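Tyrosinase (Aspergillus oryzae, PDB 6JU8) probably oxidises L-tyrosine and L-dopa to L-dopaquinone with molecular oxygen at a pair of copper ions, a reaction of melanin biosynthesis. Local coordinates at residues Y7-I12 / V111-Q116; R23-D28 / Y149-R154; E77-P82 / P410-C415; A153-H158 / D166-P171. The protein carries 1 engineered substitution. All blocks are in the same frame, centred on the assembly; numbering follows the deposited sequence.

Contact 1 of 4, residues Y7-I12 / V111-Q116; sequences YLITGI and VTLYEQ
Gln-116 and Tyr-7 reach toward each other tip to tip where the N-terminal segment 7-12 lies over helix 103-129, one of the copper-bearing helices of the tyrosinase central domain. Their amide and ring planes are turned 32° apart, with Gln-116 NE2 3.1 Å from Tyr-7 OH. Gln-116 carries its CG anti to the backbone N (chi1 -178°), and the extended chain delivers the amide to the loop backbone. There two N-H groups grip Gln-116 OE1: Thr-10 N at 2.8 Å, nearly straight and tilted 18° from the carbonyl plane, and Gly-11 N from above the plane. NE2 gives a weak bond to Leu-8 O, and Glu-120 accepts from NE2 through OE2 and is hydrogen-bonded to Tyr-7 OH through OE1. Leu-113 crosses the tyrosine obliquely, its CD1 3.5 Å from Tyr-7 CE2, and the same methyl meets CG1 of Ile-9. At Gly-11 the backbone meets the helix, Gly-11 CA 3.6 Å from Thr-112 CG2; at its positive phi a CB would press on the carbonyl O of Thr-10. Glu-115 OE1 accepts from Leu-147 N and salt-bridges Arg-23, and a water accepts from Ile-12 N and donates to Glu-115 OE2, 2.9 Å from each.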
# COMPACT_ATOMS: atom_id res chain seq x y z
N TYR A 7 16.09 23.79 23.68
CA TYR A 7 16.86 22.87 22.87
C TYR A 7 17.69 23.67 21.87
O TYR A 7 17.16 24.27 20.94
CB TYR A 7 15.95 21.88 22.14
CG TYR A 7 16.76 20.84 21.40
CD1 TYR A 7 17.22 19.71 22.07
CD2 TYR A 7 17.06 20.99 20.06
CE1 TYR A 7 17.96 18.76 21.39
CE2 TYR A 7 17.79 20.04 19.38
CZ TYR A 7 18.24 18.93 20.04
OH TYR A 7 18.97 17.99 19.34
N LEU A 8 19.00 23.72 22.08
CA LEU A 8 19.83 24.60 21.27
C LEU A 8 20.27 23.91 19.99
O LEU A 8 20.95 22.89 20.04
CB LEU A 8 21.05 24.99 22.12
CG LEU A 8 20.69 25.72 23.42
CD1 LEU A 8 21.94 26.04 24.22
CD2 LEU A 8 19.93 27.01 23.12
N ILE A 9 19.82 24.43 18.86
CA ILE A 9 20.09 23.81 17.56
C ILE A 9 21.42 24.32 17.03
O ILE A 9 21.67 25.52 16.96
CB ILE A 9 18.94 24.08 16.58
CG1 ILE A 9 17.63 23.48 17.12
CG2 ILE A 9 19.24 23.59 15.18
CD1 ILE A 9 16.39 24.17 16.59
N THR A 10 22.28 23.38 16.66
CA THR A 10 23.64 23.65 16.23
C THR A 10 23.96 22.95 14.92
O THR A 10 24.95 23.28 14.28
CB THR A 10 24.65 23.11 17.26
OG1 THR A 10 24.39 21.72 17.48
CG2 THR A 10 24.46 23.81 18.60
N GLY A 11 23.17 21.95 14.55
CA GLY A 11 23.67 20.99 13.57
C GLY A 11 24.55 19.97 14.27
O GLY A 11 24.84 20.11 15.47
N ILE A 12 24.92 18.91 13.57
CA ILE A 12 25.77 17.89 14.21
C ILE A 12 27.11 18.51 14.58
O ILE A 12 27.70 19.27 13.79
CB ILE A 12 25.92 16.69 13.26
CG1 ILE A 12 24.58 15.96 13.13
CG2 ILE A 12 27.04 15.75 13.71
CD1 ILE A 12 24.51 14.92 12.05
N VAL A 111 14.94 21.29 9.12
CA VAL A 111 15.58 20.04 8.68
C VAL A 111 16.82 19.75 9.54
O VAL A 111 17.08 18.60 9.89
CB VAL A 111 15.95 20.12 7.20
CG1 VAL A 111 16.81 18.93 6.76
CG2 VAL A 111 14.68 20.18 6.34
N THR A 112 17.57 20.79 9.90
CA THR A 112 18.76 20.62 10.73
C THR A 112 18.38 20.15 12.13
O THR A 112 19.07 19.32 12.72
CB THR A 112 19.51 21.95 10.82
OG1 THR A 112 19.99 22.29 9.50
CG2 THR A 112 20.74 21.86 11.72
N LEU A 113 17.28 20.64 12.69
CA LEU A 113 16.80 20.14 13.98
C LEU A 113 16.58 18.63 13.91
O LEU A 113 17.00 17.89 14.79
CB LEU A 113 15.51 20.87 14.37
CG LEU A 113 14.66 20.28 15.48
CD1 LEU A 113 15.41 20.24 16.81
CD2 LEU A 113 13.35 21.04 15.66
N TYR A 114 15.87 18.18 12.87
CA TYR A 114 15.55 16.75 12.73
C TYR A 114 16.84 15.94 12.63
O TYR A 114 16.98 14.92 13.31
CB TYR A 114 14.73 16.57 11.48
CG TYR A 114 14.12 15.23 11.16
CD1 TYR A 114 13.14 14.66 11.96
CD2 TYR A 114 14.49 14.57 9.99
CE1 TYR A 114 12.56 13.44 11.65
CE2 TYR A 114 13.90 13.36 9.66
CZ TYR A 114 12.94 12.80 10.49
OH TYR A 114 12.36 11.62 10.12
N GLU A 115 17.74 16.40 11.77
CA GLU A 115 19.03 15.73 11.61
C GLU A 115 19.80 15.63 12.92
O GLU A 115 20.40 14.59 13.23
CB GLU A 115 19.85 16.48 10.57
CG GLU A 115 21.24 15.95 10.29
CD GLU A 115 21.91 16.78 9.21
OE1 GLU A 115 22.08 16.29 8.09
OE2 GLU A 115 22.23 17.97 9.49
N GLN A 116 19.78 16.73 13.69
CA GLN A 116 20.54 16.75 14.93
C GLN A 116 19.94 15.78 15.94
O GLN A 116 20.65 15.07 16.65
CB GLN A 116 20.56 18.17 15.51
CG GLN A 116 21.39 18.30 16.79
CD GLN A 116 21.39 19.72 17.32
OE1 GLN A 116 21.39 20.68 16.56
NE2 GLN A 116 21.36 19.88 18.64
O HOH W 1 24.75 18.80 10.65

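Contact 2 of 4, residues R23-D28 / Y149-R154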
# COMPACT_ATOMS: atom_id res chain seq x y z
N ARG A 23 25.25 15.42 2.89
CA ARG A 23 23.90 14.87 2.76
C ARG A 23 23.82 14.22 1.38
O ARG A 23 23.91 14.95 0.38
CB ARG A 23 22.86 15.98 2.92
CG ARG A 23 22.72 16.46 4.36
CD ARG A 23 21.80 17.68 4.45
NE ARG A 23 21.56 18.05 5.85
CZ ARG A 23 20.71 19.01 6.20
NH1 ARG A 23 20.04 19.68 5.26
NH2 ARG A 23 20.52 19.31 7.48
N LYS A 24 23.64 12.90 1.36
CA LYS A 24 23.66 12.13 0.12
C LYS A 24 22.28 11.91 -0.45
O LYS A 24 21.26 11.98 0.25
CB LYS A 24 24.31 10.77 0.41
CG LYS A 24 25.77 10.91 0.83
CD LYS A 24 26.37 9.54 1.17
CE LYS A 24 27.88 9.61 1.22
NZ LYS A 24 28.45 8.27 1.57
N ASP A 25 22.22 11.62 -1.75
CA ASP A 25 20.97 11.20 -2.40
C ASP A 25 20.53 9.89 -1.77
O ASP A 25 21.30 8.94 -1.67
CB ASP A 25 21.24 11.06 -3.89
CG ASP A 25 20.08 10.55 -4.72
OD1 ASP A 25 19.42 9.57 -4.33
OD2 ASP A 25 19.87 11.14 -5.81
N ILE A 26 19.30 9.86 -1.27
CA ILE A 26 18.91 8.70 -0.48
C ILE A 26 18.89 7.41 -1.28
O ILE A 26 19.07 6.34 -0.68
CB ILE A 26 17.54 8.95 0.18
CG1 ILE A 26 17.31 7.89 1.27
CG2 ILE A 26 16.43 9.02 -0.85
CD1 ILE A 26 16.13 8.10 2.16
N ASP A 27 18.67 7.46 -2.59
CA ASP A 27 18.74 6.22 -3.38
C ASP A 27 20.20 5.81 -3.52
O ASP A 27 20.54 4.62 -3.37
CB ASP A 27 18.07 6.38 -4.73
CG ASP A 27 16.58 6.15 -4.70
OD1 ASP A 27 15.98 5.84 -3.64
OD2 ASP A 27 15.97 6.30 -5.78
N ASP A 28 21.10 6.77 -3.81
CA ASP A 28 22.51 6.43 -3.89
C ASP A 28 22.97 5.83 -2.56
O ASP A 28 23.70 4.83 -2.51
CB ASP A 28 23.39 7.65 -4.20
CG ASP A 28 23.21 8.23 -5.58
OD1 ASP A 28 22.57 7.58 -6.43
OD2 ASP A 28 23.70 9.38 -5.79
N TYR A 149 18.86 13.26 1.12
CA TYR A 149 17.83 14.01 0.40
C TYR A 149 17.17 13.11 -0.64
O TYR A 149 17.80 12.23 -1.23
CB TYR A 149 18.37 15.31 -0.22
CG TYR A 149 19.38 15.11 -1.33
CD1 TYR A 149 18.96 14.99 -2.66
CD2 TYR A 149 20.74 15.05 -1.04
CE1 TYR A 149 19.88 14.81 -3.68
CE2 TYR A 149 21.67 14.86 -2.06
CZ TYR A 149 21.23 14.74 -3.37
OH TYR A 149 22.16 14.54 -4.37
N TRP A 150 15.88 13.39 -0.88
CA TRP A 150 15.18 12.76 -2.01
C TRP A 150 15.25 13.65 -3.23
O TRP A 150 14.66 14.74 -3.26
CB TRP A 150 13.73 12.49 -1.64
CG TRP A 150 12.89 12.06 -2.81
CD1 TRP A 150 13.23 11.16 -3.78
CD2 TRP A 150 11.57 12.54 -3.10
NE1 TRP A 150 12.19 11.05 -4.67
CE2 TRP A 150 11.16 11.88 -4.29
CE3 TRP A 150 10.71 13.46 -2.50
CZ2 TRP A 150 9.92 12.11 -4.88
CZ3 TRP A 150 9.47 13.69 -3.09
CH2 TRP A 150 9.10 13.02 -4.27
N ASP A 151 15.98 13.19 -4.24
CA ASP A 151 16.08 13.96 -5.48
C ASP A 151 14.86 13.69 -6.35
O ASP A 151 14.83 12.80 -7.21
CB ASP A 151 17.38 13.66 -6.24
CG ASP A 151 17.64 14.78 -7.25
OD1 ASP A 151 16.70 15.47 -7.65
OD2 ASP A 151 18.83 14.97 -7.59
N PHE A 152 13.81 14.47 -6.09
CA PHE A 152 12.53 14.29 -6.79
C PHE A 152 12.64 14.62 -8.28
O PHE A 152 11.72 14.30 -9.05
CB PHE A 152 11.39 15.05 -6.12
CG PHE A 152 11.62 16.54 -5.94
CD1 PHE A 152 11.70 17.39 -7.04
CD2 PHE A 152 11.79 17.09 -4.67
CE1 PHE A 152 11.92 18.75 -6.85
CE2 PHE A 152 11.98 18.45 -4.46
CZ PHE A 152 12.05 19.28 -5.57
N ALA A 153 13.72 15.28 -8.71
CA ALA A 153 13.88 15.71 -10.09
C ALA A 153 14.88 14.86 -10.87
O ALA A 153 15.09 15.13 -12.06
CB ALA A 153 14.29 17.17 -10.11
N ARG A 154 15.48 13.85 -10.26
CA ARG A 154 16.47 12.99 -10.90
C ARG A 154 15.82 11.67 -11.29
O ARG A 154 15.13 11.06 -10.47
CB ARG A 154 17.62 12.72 -9.92
CG ARG A 154 18.77 11.91 -10.55
CD ARG A 154 19.87 11.75 -9.50
NE ARG A 154 20.99 11.02 -10.07
CZ ARG A 154 21.93 10.41 -9.35
NH1 ARG A 154 21.87 10.39 -8.03
NH2 ARG A 154 22.91 9.78 -9.96
O HOH W 2 20.87 13.47 -6.61
O HOH W 3 16.70 10.40 -4.35
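Arg-154 sets its CG anti to the backbone N (chi1 -176°) and runs extended as far as NE, bringing NH1 between the carboxylates of Asp-25 and Asp-28; Tyr-149 has CG between its backbone N and carbonyl carbon (chi1 67°), which starts its ring toward segment 23-28. The segments meet in a single beta bridge beside the N-cap of helix 26-34: Tyr-149 N donates to Lys-24 O and Ile-26 N to Tyr-149 O. Asp-25 CA lies over one face of the tyrosine ring, a CH-pi contact 3.8 Å from the centroid, with Arg-23 O at the edge. As N-cap, Asp-25 accepts through OD1 from Asp-27 N, met nearly along its C-O axis, and weakly from Asp-28 N. Its OD2 takes the salt bridge from Arg-154 NH1 at 3.1 Å, from above the carboxylate plane; Asp-28 OD2 is met on its syn side. Asp-25 OD2 and Asp-28 OD2 both lie in the guanidinium plane; Arg-157 also pairs with Asp-28. Asp-151, also bound to Tyr-456, brings OD2 to 4.3 Å from Asp-25 OD2, a closeness the cations and water probably ease. One water donates to Asp-25 OD2 and Asp-151 OD2, 2.7 Å from each, and accepts from Tyr-149 OH.

Contact 3 of 4, residues E77-P82 / P410-C415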
# COMPACT_ATOMS: atom_id res chain seq x y z
N GLU A 77 2.39 24.46 21.67
CA GLU A 77 3.71 24.94 22.07
C GLU A 77 4.79 23.93 21.70
O GLU A 77 4.55 22.73 21.60
CB GLU A 77 3.77 25.24 23.57
CG GLU A 77 3.89 24.02 24.45
CD GLU A 77 5.30 23.54 24.68
OE1 GLU A 77 6.31 24.26 24.77
OE2 GLU A 77 5.43 22.31 24.80
N TRP A 78 5.99 24.47 21.47
CA TRP A 78 7.18 23.64 21.36
C TRP A 78 8.35 24.44 21.93
O TRP A 78 8.45 25.64 21.69
CB TRP A 78 7.45 23.21 19.91
CG TRP A 78 8.57 22.21 19.87
CD1 TRP A 78 8.49 20.86 20.07
CD2 TRP A 78 9.96 22.48 19.60
NE1 TRP A 78 9.73 20.29 19.96
CE2 TRP A 78 10.65 21.25 19.66
CE3 TRP A 78 10.67 23.66 19.29
CZ2 TRP A 78 12.03 21.15 19.45
CZ3 TRP A 78 12.02 23.54 19.09
CH2 TRP A 78 12.68 22.32 19.16
N ASP A 79 9.21 23.78 22.69
CA ASP A 79 10.40 24.40 23.27
C ASP A 79 10.08 25.70 24.01
O ASP A 79 10.87 26.65 24.02
CB ASP A 79 11.50 24.63 22.24
CG ASP A 79 12.89 24.56 22.87
OD1 ASP A 79 13.04 23.87 23.91
OD2 ASP A 79 13.81 25.18 22.31
N GLY A 80 8.93 25.72 24.69
CA GLY A 80 8.61 26.88 25.51
C GLY A 80 8.06 28.06 24.73
O GLY A 80 7.81 29.11 25.33
N VAL A 81 7.86 27.87 23.43
CA VAL A 81 7.30 28.91 22.57
C VAL A 81 5.83 28.62 22.35
O VAL A 81 5.49 27.51 21.89
CB VAL A 81 8.04 28.93 21.22
CG1 VAL A 81 7.51 30.06 20.35
CG2 VAL A 81 9.54 28.98 21.40
N PRO A 82 4.93 29.51 22.71
CA PRO A 82 3.50 29.18 22.64
C PRO A 82 2.98 29.01 21.23
O PRO A 82 3.47 29.67 20.33
CB PRO A 82 2.82 30.39 23.30
CG PRO A 82 3.90 31.02 24.12
CD PRO A 82 5.15 30.85 23.30
N PRO A 410 10.03 28.25 16.18
CA PRO A 410 10.41 28.27 17.58
C PRO A 410 11.85 27.88 17.86
O PRO A 410 12.18 27.42 18.96
CB PRO A 410 9.47 27.15 18.10
CG PRO A 410 9.64 26.10 17.04
CD PRO A 410 9.61 26.89 15.75
N PHE A 411 12.74 28.11 16.91
CA PHE A 411 14.07 27.51 16.93
C PHE A 411 15.07 28.37 17.69
O PHE A 411 15.34 29.49 17.29
CB PHE A 411 14.55 27.30 15.49
CG PHE A 411 13.60 26.46 14.66
CD1 PHE A 411 13.14 25.24 15.13
CD2 PHE A 411 13.21 26.89 13.39
CE1 PHE A 411 12.29 24.46 14.34
CE2 PHE A 411 12.40 26.11 12.60
CZ PHE A 411 11.95 24.88 13.08
N HIS A 412 15.62 27.80 18.75
CA HIS A 412 16.57 28.50 19.62
C HIS A 412 18.02 28.14 19.29
O HIS A 412 18.33 27.01 18.92
CB HIS A 412 16.30 28.16 21.08
CG HIS A 412 15.00 28.73 21.58
ND1 HIS A 412 13.98 27.93 22.01
CD2 HIS A 412 14.57 29.99 21.75
CE1 HIS A 412 12.96 28.67 22.41
NE2 HIS A 412 13.30 29.93 22.26
N ARG A 413 18.89 29.12 19.49
CA ARG A 413 20.32 28.91 19.36
C ARG A 413 21.06 29.72 20.42
O ARG A 413 20.53 30.68 20.99
CB ARG A 413 20.83 29.28 17.97
CG ARG A 413 20.44 30.69 17.55
CD ARG A 413 20.90 31.01 16.14
NE ARG A 413 22.35 30.93 15.99
CZ ARG A 413 23.17 31.93 16.25
NH1 ARG A 413 22.74 33.11 16.67
NH2 ARG A 413 24.48 31.72 16.08
N PHE A 414 22.30 29.33 20.63
CA PHE A 414 23.18 30.07 21.52
C PHE A 414 23.99 31.05 20.67
O PHE A 414 24.63 30.60 19.71
CB PHE A 414 24.04 29.08 22.29
CG PHE A 414 24.99 29.65 23.30
CD1 PHE A 414 24.52 30.17 24.50
CD2 PHE A 414 26.35 29.65 23.06
CE1 PHE A 414 25.40 30.69 25.44
CE2 PHE A 414 27.23 30.17 23.99
CZ PHE A 414 26.76 30.68 25.18
N CYS A 415 23.87 32.34 20.97
CA CYS A 415 24.65 33.38 20.31
C CYS A 415 26.00 33.54 20.98
O CYS A 415 26.07 33.81 22.19
CB CYS A 415 23.91 34.72 20.34
SG CYS A 415 24.70 35.98 19.29
O HOH W 4 15.00 25.15 19.72
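His-412 ND1 donates to Asp-79 OD2 in a nearly straight bond of 2.8 Å (168°), a His-carboxylate pair that joins the loop 77-82 to the start of the hairpin of strands 412-415 and 420-423. The oxygen lies in the imidazole plane, yet the ring nitrogen approaches the carboxylate from above its plane, the two flat groups being turned 64° apart. CG of His-412 lies beside its own backbone N (chi1 -69°), and a water bridges that N and Asp-79 OD2, the acceptor of the ring's ND1, accepting from the first and donating to the second. Apolar contacts flank the pair. Val-81 CG2 packs 3.6 Å from His-412 CE1 and 3.8 Å from Pro-410 CB, the valine and histidine side chains sliding past each other in opposite directions. Trp-78 crosses Pro-410 at about a right angle, its CE3 3.5 Å from Pro-410 CG, and the carbonyl O of Pro-410 lies at the edge of the indole, in its plane. The proline follows a cis peptide bond.

Further out, a type I' turn from Trp-78 to Val-81 presents these side chains, closed by backbone bonds in both directions between its end residues. Glu-77 OE1 holds the turn from outside by accepting from Gly-80 N at 3.0 Å, and Gln-61 accepts from both Trp-78 NE1 and Asp-79 N. Asp-79 OD2 also accepts from Tyr-7 N. The turn touches helix 64-69 through Trp-78 on Leu-67 and strand 420-423 through Val-81 on Phe-423, while Phe-411 packs on Val-109 and Leu-113 of helix 103-129.

Contact 4 of 4, residues A153-H158 / D166-P171; sequences ARFARH and DELRLP
Ala-156 N donates to Glu-167 O at 2.9 Å where the two irregular segments pass with their end-to-end directions 109° apart, the backbones coming nearest at Phe-155 and Leu-168. Two waters extend this direct link: one donates to Arg-154 O and accepts from Arg-169 N, the other donates to Ala-156 O, accepts from Asp-166 N and is hydrogen-bonded to His-158 NE2.

Arg-169 is laid out extended from CG to NE, and its CD touches Ala-156 CB at 3.4 Å; the same methyl lies over one face of the guanidinium. The His-158 ring is nearly parallel to that guanidinium, 15° apart, although the two side chains cross at about a right angle, whereas it stands almost perpendicular to the carboxylate of Asp-166. Asp-166 OD1 lies in the plane of the imidazole at its edge, 3.1 Å from His-158 NE2. Asp-166 has its CG between the backbone N and the carbonyl carbon (chi1 58°), which turns the carboxyl group back from a CB that points away. On the apolar side, the Phe-155 ring has Asp-166 CA over one face, and its CD1 meets Leu-168 CD2 at 3.7 Å. Leu-168 CD2 also packs 3.5 Å from Ala-153 C.

Polar ends continue into the second subunit: Asp-166 forms a salt bridge with Arg-346 of that subunit, and Arg-169 makes a cation-pi contact with the ring of Tyr-246 there. This is a subunit-interface loop of the tyrosinase central domain, its two limbs joined by one backbone bond and bridging water.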
# COMPACT_ATOMS: atom_id res chain seq x y z
N ALA A 153 13.72 15.28 -8.71
CA ALA A 153 13.88 15.71 -10.09
C ALA A 153 14.88 14.86 -10.87
O ALA A 153 15.09 15.13 -12.06
CB ALA A 153 14.29 17.17 -10.11
N ARG A 154 15.48 13.85 -10.26
CA ARG A 154 16.47 12.99 -10.90
C ARG A 154 15.82 11.67 -11.29
O ARG A 154 15.13 11.06 -10.47
CB ARG A 154 17.62 12.72 -9.92
CG ARG A 154 18.77 11.91 -10.55
CD ARG A 154 19.87 11.75 -9.50
NE ARG A 154 20.99 11.02 -10.07
CZ ARG A 154 21.93 10.41 -9.35
NH1 ARG A 154 21.87 10.39 -8.03
NH2 ARG A 154 22.91 9.78 -9.96
N PHE A 155 16.02 11.19 -12.51
CA PHE A 155 15.47 9.90 -12.89
C PHE A 155 16.08 8.81 -12.02
O PHE A 155 17.31 8.78 -11.84
CB PHE A 155 15.80 9.63 -14.36
CG PHE A 155 15.11 10.60 -15.30
CD1 PHE A 155 13.78 10.96 -15.14
CD2 PHE A 155 15.81 11.15 -16.37
CE1 PHE A 155 13.18 11.80 -16.05
CE2 PHE A 155 15.21 11.99 -17.30
CZ PHE A 155 13.88 12.32 -17.14
N ALA A 156 15.26 7.91 -11.47
CA ALA A 156 15.74 6.81 -10.66
C ALA A 156 16.61 5.87 -11.48
O ALA A 156 16.35 5.63 -12.66
CB ALA A 156 14.56 5.99 -10.14
N ARG A 157 17.67 5.32 -10.88
CA ARG A 157 18.56 4.48 -11.67
C ARG A 157 17.97 3.08 -11.74
O ARG A 157 17.17 2.68 -10.89
CB ARG A 157 19.94 4.50 -11.03
CG ARG A 157 20.80 5.70 -11.37
CD ARG A 157 20.19 7.01 -10.89
NE ARG A 157 20.33 7.18 -9.44
CZ ARG A 157 19.54 7.94 -8.68
NH1 ARG A 157 18.53 8.60 -9.25
NH2 ARG A 157 19.72 8.05 -7.37
N HIS A 158 18.35 2.35 -12.77
CA HIS A 158 17.95 0.96 -12.98
C HIS A 158 19.09 0.03 -12.59
O HIS A 158 20.05 -0.16 -13.34
CB HIS A 158 17.55 0.74 -14.44
CG HIS A 158 16.34 1.52 -14.85
ND1 HIS A 158 15.83 1.53 -16.13
CD2 HIS A 158 15.54 2.36 -14.15
CE1 HIS A 158 14.77 2.31 -16.19
NE2 HIS A 158 14.57 2.84 -14.99
N ASP A 166 14.48 6.53 -16.51
CA ASP A 166 13.55 7.20 -17.40
C ASP A 166 12.39 7.85 -16.65
O ASP A 166 11.56 8.53 -17.24
CB ASP A 166 13.00 6.15 -18.39
CG ASP A 166 12.31 4.97 -17.74
OD1 ASP A 166 12.58 4.65 -16.56
OD2 ASP A 166 11.47 4.33 -18.43
N GLU A 167 12.26 7.58 -15.35
CA GLU A 167 11.14 7.75 -14.44
C GLU A 167 11.56 8.46 -13.15
O GLU A 167 12.52 8.01 -12.50
CB GLU A 167 10.53 6.38 -14.03
CG GLU A 167 9.20 6.47 -13.31
CD GLU A 167 8.67 5.22 -12.65
OE1 GLU A 167 9.37 4.20 -12.49
OE2 GLU A 167 7.47 5.20 -12.23
N LEU A 168 10.87 9.51 -12.70
CA LEU A 168 11.04 9.99 -11.34
C LEU A 168 10.33 9.04 -10.40
O LEU A 168 9.30 8.44 -10.74
CB LEU A 168 10.46 11.41 -11.25
CG LEU A 168 10.95 12.44 -12.26
CD1 LEU A 168 10.19 13.74 -12.08
CD2 LEU A 168 12.45 12.65 -12.08
N ARG A 169 10.88 8.86 -9.20
CA ARG A 169 10.29 7.89 -8.28
C ARG A 169 10.44 8.36 -6.84
O ARG A 169 11.46 8.98 -6.49
CB ARG A 169 11.00 6.53 -8.36
CG ARG A 169 10.88 5.84 -9.73
CD ARG A 169 11.54 4.46 -9.60
NE ARG A 169 11.73 3.84 -10.92
CZ ARG A 169 12.50 2.77 -11.08
NH1 ARG A 169 13.14 2.26 -10.02
NH2 ARG A 169 12.64 2.24 -12.29
N LEU A 170 9.48 7.97 -6.00
CA LEU A 170 9.79 8.02 -4.56
C LEU A 170 11.04 7.21 -4.21
O LEU A 170 11.38 6.24 -4.88
CB LEU A 170 8.63 7.45 -3.73
CG LEU A 170 7.28 8.13 -3.84
CD1 LEU A 170 6.28 7.61 -2.81
CD2 LEU A 170 7.36 9.64 -3.78
N PRO A 171 11.74 7.55 -3.14
CA PRO A 171 12.93 6.77 -2.75
C PRO A 171 12.61 5.28 -2.60
O PRO A 171 11.57 4.88 -2.06
CB PRO A 171 13.26 7.31 -1.35
CG PRO A 171 12.75 8.71 -1.39
CD PRO A 171 11.46 8.65 -2.20
O HOH W 5 13.27 10.49 -8.67
O HOH W 6 13.95 5.46 -13.83

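Contacts 1, 2 and 3 are buried, while contact 4 is partly buried and lies against the second subunit. Contacts 1 and 3 adjoin on one side of the chain: Ile-9 N meets His-412 O, and Leu-113 packs on Trp-78, so helix 103-129 underlies both. Contacts 2 and 4 lie together, across the chain's centre from contact 3, share Ala-153 and Arg-154, and are joined by Asp-28 with Arg-157. The salt bridge of Glu-115 to Arg-23 ties contact 1 to contact 2. A neutral amide binds backbone in contact 1 and a histidine-carboxylate pair joins the segments of contact 3, whereas contact 2 adds a salt-bridge network to its beta bridge, and contact 4 bridging waters to a single backbone bond.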